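Local coordinates for protein oxidoreductase (Azotobacter vinelandii, PDB 7D5M) that binds NAD+ and, as a homologue of inositol dehydrogenase in the Gfo/Idh/MocA family, probably catalyses NAD-dependent oxidation of a polyol or sugar substrate, at residues R225-R230 with Y245-Y250; Y201-V206 with V258-V263. All coordinates share one frame; numbering follows the deposited sequence.

Interaction 1. Residues R225-R230 with Y245-Y250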
# COMPACT_ATOMS: atom_id res chain seq x y z
N ARG A 225 -11.36 -26.42 -21.40
CA ARG A 225 -10.60 -27.50 -20.72
C ARG A 225 -10.02 -26.95 -19.42
O ARG A 225 -9.80 -25.74 -19.35
CB ARG A 225 -9.41 -27.98 -21.55
CG ARG A 225 -9.76 -28.47 -22.95
CD ARG A 225 -8.63 -29.32 -23.51
NE ARG A 225 -7.36 -28.61 -23.53
CZ ARG A 225 -6.16 -29.18 -23.61
NH1 ARG A 225 -6.05 -30.50 -23.66
NH2 ARG A 225 -5.07 -28.44 -23.63
N LEU A 226 -9.74 -27.82 -18.46
CA LEU A 226 -8.94 -27.41 -17.28
C LEU A 226 -8.07 -28.57 -16.81
O LEU A 226 -8.32 -29.73 -17.16
CB LEU A 226 -9.84 -26.86 -16.17
CG LEU A 226 -10.81 -27.80 -15.45
CD1 LEU A 226 -10.11 -28.75 -14.49
CD2 LEU A 226 -11.83 -26.98 -14.67
N MET A 227 -7.04 -28.22 -16.05
CA MET A 227 -6.27 -29.19 -15.26
C MET A 227 -6.19 -28.68 -13.83
O MET A 227 -6.24 -27.44 -13.61
CB MET A 227 -4.87 -29.40 -15.83
CG MET A 227 -4.16 -28.11 -16.15
SD MET A 227 -2.39 -28.36 -16.16
CE MET A 227 -2.15 -28.89 -14.46
N CYS A 228 -6.11 -29.60 -12.89
CA CYS A 228 -6.01 -29.25 -11.46
C CYS A 228 -5.00 -30.17 -10.78
O CYS A 228 -5.12 -31.41 -10.87
CB CYS A 228 -7.37 -29.32 -10.77
SG CYS A 228 -7.28 -28.96 -9.00
N SER A 229 -4.03 -29.55 -10.12
CA SER A 229 -3.06 -30.21 -9.24
C SER A 229 -3.38 -29.79 -7.80
O SER A 229 -3.41 -28.58 -7.54
CB SER A 229 -1.66 -29.86 -9.67
OG SER A 229 -0.77 -30.04 -8.60
N ARG A 230 -3.67 -30.75 -6.92
CA ARG A 230 -4.09 -30.46 -5.53
C ARG A 230 -3.23 -31.23 -4.54
O ARG A 230 -2.75 -32.34 -4.87
CB ARG A 230 -5.59 -30.72 -5.36
CG ARG A 230 -5.97 -32.18 -5.17
CD ARG A 230 -7.48 -32.34 -5.08
NE ARG A 230 -7.92 -33.73 -5.08
CZ ARG A 230 -9.03 -34.21 -4.51
NH1 ARG A 230 -9.83 -33.42 -3.81
NH2 ARG A 230 -9.31 -35.50 -4.62
N TYR A 245 -4.04 -25.75 -7.54
CA TYR A 245 -3.82 -24.93 -8.75
C TYR A 245 -4.75 -25.45 -9.83
O TYR A 245 -4.63 -26.62 -10.23
CB TYR A 245 -2.37 -25.03 -9.22
CG TYR A 245 -1.40 -24.72 -8.11
CD1 TYR A 245 -1.05 -23.42 -7.82
CD2 TYR A 245 -0.86 -25.74 -7.34
CE1 TYR A 245 -0.17 -23.13 -6.79
CE2 TYR A 245 0.01 -25.47 -6.30
CZ TYR A 245 0.36 -24.16 -6.04
OH TYR A 245 1.21 -23.88 -5.00
N THR A 246 -5.63 -24.58 -10.32
CA THR A 246 -6.49 -24.89 -11.48
C THR A 246 -6.11 -23.99 -12.64
O THR A 246 -6.22 -22.77 -12.53
CB THR A 246 -7.98 -24.76 -11.14
OG1 THR A 246 -8.21 -25.54 -9.98
CG2 THR A 246 -8.84 -25.22 -12.30
N LEU A 247 -5.66 -24.60 -13.73
CA LEU A 247 -5.36 -23.88 -14.98
C LEU A 247 -6.45 -24.22 -16.00
O LEU A 247 -6.82 -25.42 -16.15
CB LEU A 247 -3.97 -24.27 -15.47
CG LEU A 247 -3.46 -23.48 -16.67
CD1 LEU A 247 -3.29 -22.01 -16.33
CD2 LEU A 247 -2.14 -24.06 -17.16
N MET A 248 -6.99 -23.19 -16.64
CA MET A 248 -8.15 -23.34 -17.56
C MET A 248 -7.85 -22.66 -18.89
O MET A 248 -7.21 -21.59 -18.91
CB MET A 248 -9.39 -22.70 -16.93
CG MET A 248 -9.59 -23.14 -15.50
SD MET A 248 -11.19 -22.64 -14.87
CE MET A 248 -10.99 -20.87 -14.73
N GLU A 249 -8.30 -23.29 -19.97
CA GLU A 249 -8.39 -22.65 -21.31
C GLU A 249 -9.86 -22.32 -21.55
O GLU A 249 -10.68 -23.24 -21.46
CB GLU A 249 -7.91 -23.59 -22.41
CG GLU A 249 -6.59 -24.26 -22.13
CD GLU A 249 -6.14 -25.20 -23.24
OE1 GLU A 249 -6.96 -25.47 -24.14
OE2 GLU A 249 -4.97 -25.66 -23.20
N TYR A 250 -10.16 -21.06 -21.80
CA TYR A 250 -11.51 -20.61 -22.23
C TYR A 250 -11.63 -20.80 -23.74
O TYR A 250 -10.61 -20.77 -24.45
CB TYR A 250 -11.73 -19.15 -21.87
CG TYR A 250 -11.72 -18.85 -20.39
CD1 TYR A 250 -12.84 -19.10 -19.62
CD2 TYR A 250 -10.61 -18.32 -19.77
CE1 TYR A 250 -12.85 -18.83 -18.26
CE2 TYR A 250 -10.61 -18.04 -18.42
CZ TYR A 250 -11.73 -18.29 -17.66
OH TYR A 250 -11.77 -18.02 -16.31
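Arg-225 and Glu-249 face each other as a hydrogen-bonded pair in an antiparallel beta hairpin, where strand 223-231 runs beside strand 243-250 in the large sheet of the C-terminal alpha/beta domain. Their side chains leave the same face and lie alongside one another. Bent at chi3 (-57°), the arginine chain turns its guanidinium edge to the carboxylate. NH2 of Arg-225 donates to OE2 of Glu-249 at 2.8 Å, nearly within the guanidinium plane but from above the carboxylate plane; a weak bond of 3.2 Å joins NE of Arg-225 to OE1 of Glu-249. The two planes stand 57° apart, so this salt bridge is not a flat one. Long, flexible chains suit this partly exposed end of the hairpin, and Trp-386 lies against both, in a cation-pi contact with the arginine. An alanine in place of Arg-225 would probably leave the Glu-249 carboxylate without its main cationic mate and open a gap beside Trp-386. Farther along the same face, Met-227 and Leu-247 lie side by side and bring apolar bulk to the second subunit. Tyr-245 continues this face, its OH hydrogen-bonded to His-169 of the second subunit. Its backbone pairs with that of Ser-229 through two hydrogen bonds, Ser-229 N to Tyr-245 O at 3.0 Å and Tyr-245 N to Ser-229 O at 2.9 Å.

Interaction 2. Residues Y201-V206 with V258-V263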
# COMPACT_ATOMS: atom_id res chain seq x y z
N TYR A 201 -11.91 -30.00 -0.30
CA TYR A 201 -11.92 -28.97 0.76
C TYR A 201 -11.78 -27.60 0.09
O TYR A 201 -12.83 -27.01 -0.23
CB TYR A 201 -10.92 -29.28 1.88
CG TYR A 201 -10.73 -28.11 2.80
CD1 TYR A 201 -11.78 -27.23 3.04
CD2 TYR A 201 -9.51 -27.84 3.40
CE1 TYR A 201 -11.62 -26.12 3.85
CE2 TYR A 201 -9.34 -26.74 4.23
CZ TYR A 201 -10.40 -25.88 4.46
OH TYR A 201 -10.23 -24.77 5.24
N VAL A 202 -10.57 -27.09 -0.16
CA VAL A 202 -10.41 -25.65 -0.53
C VAL A 202 -10.99 -25.33 -1.92
O VAL A 202 -11.40 -24.17 -2.11
CB VAL A 202 -8.97 -25.13 -0.39
CG1 VAL A 202 -8.56 -25.11 1.08
CG2 VAL A 202 -7.97 -25.86 -1.26
N LEU A 203 -11.04 -26.26 -2.87
CA LEU A 203 -11.62 -25.97 -4.21
C LEU A 203 -13.05 -25.47 -4.02
O LEU A 203 -13.41 -24.39 -4.53
CB LEU A 203 -11.58 -27.23 -5.08
CG LEU A 203 -10.20 -27.62 -5.60
CD1 LEU A 203 -10.20 -29.07 -6.07
CD2 LEU A 203 -9.74 -26.68 -6.70
N GLY A 204 -13.83 -26.25 -3.27
CA GLY A 204 -15.25 -25.97 -2.98
C GLY A 204 -15.40 -24.85 -1.98
O GLY A 204 -16.33 -24.03 -2.13
N ASP A 205 -14.53 -24.81 -0.97
CA ASP A 205 -14.73 -23.90 0.19
C ASP A 205 -14.38 -22.47 -0.22
O ASP A 205 -15.11 -21.53 0.18
CB ASP A 205 -13.89 -24.34 1.39
CG ASP A 205 -14.33 -23.67 2.67
OD1 ASP A 205 -15.48 -23.88 3.07
OD2 ASP A 205 -13.52 -22.91 3.24
N VAL A 206 -13.30 -22.28 -0.96
CA VAL A 206 -12.81 -20.90 -1.25
C VAL A 206 -12.60 -20.69 -2.75
O VAL A 206 -12.94 -19.60 -3.21
CB VAL A 206 -11.57 -20.55 -0.40
CG1 VAL A 206 -11.94 -20.47 1.09
CG2 VAL A 206 -10.42 -21.51 -0.62
N VAL A 258 -6.72 -20.42 -11.10
CA VAL A 258 -7.30 -20.31 -9.73
C VAL A 258 -6.33 -20.95 -8.74
O VAL A 258 -6.04 -22.16 -8.88
CB VAL A 258 -8.69 -20.94 -9.60
CG1 VAL A 258 -9.31 -20.64 -8.25
CG2 VAL A 258 -9.61 -20.51 -10.73
N TRP A 259 -5.83 -20.16 -7.80
CA TRP A 259 -5.08 -20.67 -6.64
C TRP A 259 -6.02 -20.72 -5.43
O TRP A 259 -6.46 -19.65 -4.97
CB TRP A 259 -3.83 -19.82 -6.38
CG TRP A 259 -3.09 -20.25 -5.15
CD1 TRP A 259 -2.97 -21.52 -4.66
CD2 TRP A 259 -2.35 -19.41 -4.25
NE1 TRP A 259 -2.22 -21.53 -3.52
CE2 TRP A 259 -1.83 -20.24 -3.24
CE3 TRP A 259 -2.07 -18.04 -4.22
CZ2 TRP A 259 -1.05 -19.74 -2.21
CZ3 TRP A 259 -1.30 -17.54 -3.20
CH2 TRP A 259 -0.79 -18.38 -2.20
N SER A 260 -6.38 -21.92 -4.97
CA SER A 260 -7.22 -22.18 -3.78
C SER A 260 -6.32 -22.62 -2.63
O SER A 260 -5.54 -23.56 -2.84
CB SER A 260 -8.27 -23.24 -4.08
OG SER A 260 -9.03 -22.91 -5.23
N SER A 261 -6.39 -21.98 -1.45
CA SER A 261 -5.49 -22.40 -0.34
C SER A 261 -6.06 -22.02 1.02
O SER A 261 -6.66 -20.94 1.16
CB SER A 261 -4.11 -21.83 -0.53
OG SER A 261 -3.19 -22.46 0.36
N ALA A 262 -5.86 -22.90 2.00
CA ALA A 262 -6.09 -22.63 3.43
C ALA A 262 -4.76 -22.70 4.18
O ALA A 262 -4.79 -22.57 5.41
CB ALA A 262 -7.10 -23.62 3.98
N VAL A 263 -3.64 -22.83 3.47
CA VAL A 263 -2.29 -23.01 4.08
C VAL A 263 -1.32 -21.92 3.57
O VAL A 263 -0.09 -22.10 3.69
CB VAL A 263 -1.76 -24.43 3.81
CG1 VAL A 263 -2.69 -25.46 4.43
CG2 VAL A 263 -1.57 -24.71 2.33
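The first turn of helix 202-217 packs across the end of strand 255-261, the axes of the short segments 7.4 Å apart at closest approach and 96° apart in direction. This is helix-on-sheet packing within the alpha/beta domain of the Gfo/Idh/MocA fold, and no hydrogen bond spans the two segments. Val-202 gives the largest share on the helix side, its CB directed at the strand and its two methyls divided between two residues. CG1 of Val-202, anti to the carbonyl carbon (chi1 -67°), meets CB of Ala-262 at 3.6 Å, while CG2 of Val-202 lies 3.9 Å from CB of Ser-260. A beta-branched residue suits this place because its short, forked side chain fills both positions at once. Ser-260, which has the most surface covered, is small enough to let the helix come close: its CB is 3.8 Å from the backbone O of Val-202, and its OG faces CD2 of Leu-203. One turn on, Val-206 presents CG2 to the backbone of Ser-261. CB of Ser-261 points away from the helix, and its OG accepts from the N of Val-263 in an ST turn and also hydrogen-bonds to Asn-243. At the N-cap position, Tyr-201 hydrogen-bonds through OH to His-177, and Asp-205 forms a salt bridge with Arg-191, an NAD-binding residue, so the helix start borders the cofactor site. The small Ala-262 fits beside the tyrosine: its CB lies 3.6 Å from Tyr-201 OH and 3.8 Å from CE2 of the same ring.

Both contacts are largely buried and reach the same mixed sheet, in which strands 243-250 and 255-261 are neighbours; interaction 1 is nested inside the chain loop closed by interaction 2. Interaction 1 joins two strands within the sheet by regular backbone hydrogen bonds, with an ion pair at its partly exposed end, whereas interaction 2 sets a helix on the sheet through van der Waals contacts, mostly of small aliphatic groups, with no hydrogen bond across, nearer the NAD site. They meet where Thr-246 O lies 2.8 Å from Val-258 N, a probable hydrogen bond, and where CD2 of Leu-203 packs near Thr-246 and Cys-228. On the other face, Tyr-245 and Trp-259 bring their nearly parallel rings together, and both contact His-169 of the second subunit.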